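Local coordinates for single-stranded DNA-binding protein WHY1, chloroplastic (PDB 1L3A) that binds single-stranded DNA as a homotetramer and activates transcription of the pathogenesis-related gene PR-10a, at residues F182-P185 against Y186-W190. Residues are numbered along the deposited sequence; the frame is centred on the assembly and turned at random.
Sequences FVMP and YLLGW
The carbonyl oxygen of P185 is gripped by backbone N-H groups of the residues that follow it. W190 N reaches P185 O at 3.0 Å, and L188 N adds a weak bond to the same oxygen. A weak bond from G189 N to Y186 O completes the turn, and G189, with a positive phi of 81°, bends the chain out of the helix. One turn earlier L187 N donates to V183 O at 2.9 Å, while M184 O receives weak bonds from L187 N and L188 N. The helix is kinked at P185, whose ring nitrogen has no hydrogen to give to the preceding turn. F182 O lies at the edge of the Y186 ring, in its plane, 3.2 Å from CD1. The two aromatic side chains lean together at 33°, and Y186 CE1 sits over one face of the F182 ring, offset toward its rim, 3.8 Å from CZ. F182 reaches this position because its CG is anti to the backbone N (chi1 167°), which sends the ring along the helix toward the next turn. On another side, M184 CG meets L188 CD1 at 4.1 Å, and M184 and L187 pack on V101 and I104 of helix 101-108. F182 packs on P185 of one neighbouring subunit, and P185 on F182 of another. The arrangement is a proline-kinked helix end closed by a Schellman motif with G189 as C-prime residue, ending helix 170-188 at the subunit interfaces of the Whirly tetramer.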
loop_
_atom_site.group_PDB
_atom_site.type_symbol
_atom_site.label_atom_id
_atom_site.label_comp_id
_atom_site.label_asym_id
_atom_site.label_seq_id
_atom_site.Cartn_x
_atom_site.Cartn_y
_atom_site.Cartn_z
ATOM N N PHE C 182 3.716 -2.265 -5.098
ATOM C CA PHE C 182 3.248 -1.200 -5.960
ATOM C C PHE C 182 2.830 -1.691 -7.353
ATOM O O PHE C 182 1.768 -1.305 -7.845
ATOM C CB PHE C 182 4.340 -0.145 -6.110
ATOM C CG PHE C 182 4.079 0.830 -7.208
ATOM C CD1 PHE C 182 3.232 1.913 -7.001
ATOM C CD2 PHE C 182 4.640 0.643 -8.461
ATOM C CE1 PHE C 182 2.950 2.789 -8.030
ATOM C CE2 PHE C 182 4.364 1.519 -9.512
ATOM C CZ PHE C 182 3.523 2.590 -9.310
ATOM N N VAL C 183 3.658 -2.528 -7.988
ATOM C CA VAL C 183 3.327 -2.993 -9.340
ATOM C C VAL C 183 2.324 -4.121 -9.463
ATOM O O VAL C 183 1.778 -4.322 -10.536
ATOM C CB VAL C 183 4.562 -3.464 -10.171
ATOM C CG1 VAL C 183 5.406 -2.302 -10.559
ATOM C CG2 VAL C 183 5.329 -4.524 -9.421
ATOM N N MET C 184 2.099 -4.870 -8.391
ATOM C CA MET C 184 1.165 -5.977 -8.465
ATOM C C MET C 184 -0.144 -5.570 -9.155
ATOM O O MET C 184 -0.516 -6.164 -10.166
ATOM C CB MET C 184 0.874 -6.531 -7.075
ATOM C CG MET C 184 0.041 -7.807 -7.092
ATOM S SD MET C 184 0.983 -9.185 -7.792
ATOM C CE MET C 184 2.058 -9.586 -6.370
ATOM N N PRO C 185 -0.856 -4.559 -8.627
ATOM C CA PRO C 185 -2.110 -4.172 -9.289
ATOM C C PRO C 185 -1.993 -3.849 -10.775
ATOM O O PRO C 185 -2.855 -4.237 -11.572
ATOM C CB PRO C 185 -2.618 -2.987 -8.448
ATOM C CG PRO C 185 -1.417 -2.537 -7.650
ATOM C CD PRO C 185 -0.691 -3.833 -7.357
ATOM N N TYR C 186 -0.925 -3.158 -11.153
ATOM C CA TYR C 186 -0.721 -2.825 -12.552
ATOM C C TYR C 186 -0.464 -4.068 -13.386
ATOM O O TYR C 186 -0.839 -4.109 -14.560
ATOM C CB TYR C 186 0.443 -1.839 -12.722
ATOM C CG TYR C 186 0.201 -0.528 -12.031
ATOM C CD1 TYR C 186 0.537 -0.352 -10.694
ATOM C CD2 TYR C 186 -0.433 0.525 -12.693
ATOM C CE1 TYR C 186 0.240 0.846 -10.018
ATOM C CE2 TYR C 186 -0.731 1.723 -12.038
ATOM C CZ TYR C 186 -0.397 1.874 -10.693
ATOM O OH TYR C 186 -0.751 3.023 -10.015
ATOM N N LEU C 187 0.181 -5.073 -12.791
ATOM C CA LEU C 187 0.459 -6.312 -13.508
ATOM C C LEU C 187 -0.840 -7.107 -13.675
ATOM O O LEU C 187 -0.948 -7.957 -14.544
ATOM C CB LEU C 187 1.471 -7.180 -12.750
ATOM C CG LEU C 187 2.863 -6.655 -12.411
ATOM C CD1 LEU C 187 3.673 -7.816 -11.796
ATOM C CD2 LEU C 187 3.565 -6.110 -13.638
ATOM N N LEU C 188 -1.818 -6.834 -12.824
ATOM C CA LEU C 188 -3.102 -7.523 -12.901
ATOM C C LEU C 188 -4.082 -6.705 -13.760
ATOM O O LEU C 188 -5.160 -7.180 -14.122
ATOM C CB LEU C 188 -3.660 -7.725 -11.480
ATOM C CG LEU C 188 -2.880 -8.698 -10.571
ATOM C CD1 LEU C 188 -3.387 -8.607 -9.132
ATOM C CD2 LEU C 188 -3.051 -10.114 -11.097
ATOM N N GLY C 189 -3.688 -5.475 -14.074
ATOM C CA GLY C 189 -4.522 -4.600 -14.878
ATOM C C GLY C 189 -5.617 -3.895 -14.100
ATOM O O GLY C 189 -6.490 -3.261 -14.684
ATOM N N TRP C 190 -5.565 -3.995 -12.778
ATOM C CA TRP C 190 -6.572 -3.388 -11.919
ATOM C C TRP C 190 -6.602 -1.864 -11.937
ATOM O O TRP C 190 -7.564 -1.248 -11.482
ATOM C CB TRP C 190 -6.392 -3.903 -10.492
ATOM C CG TRP C 190 -6.930 -5.295 -10.324
ATOM C CD1 TRP C 190 -6.910 -6.296 -11.254
ATOM C CD2 TRP C 190 -7.552 -5.842 -9.160
ATOM N NE1 TRP C 190 -7.480 -7.436 -10.738
ATOM C CE2 TRP C 190 -7.881 -7.183 -9.453
ATOM C CE3 TRP C 190 -7.866 -5.330 -7.897
ATOM C CZ2 TRP C 190 -8.513 -8.019 -8.527
ATOM C CZ3 TRP C 190 -8.496 -6.165 -6.971
ATOM C CH2 TRP C 190 -8.811 -7.496 -7.294
#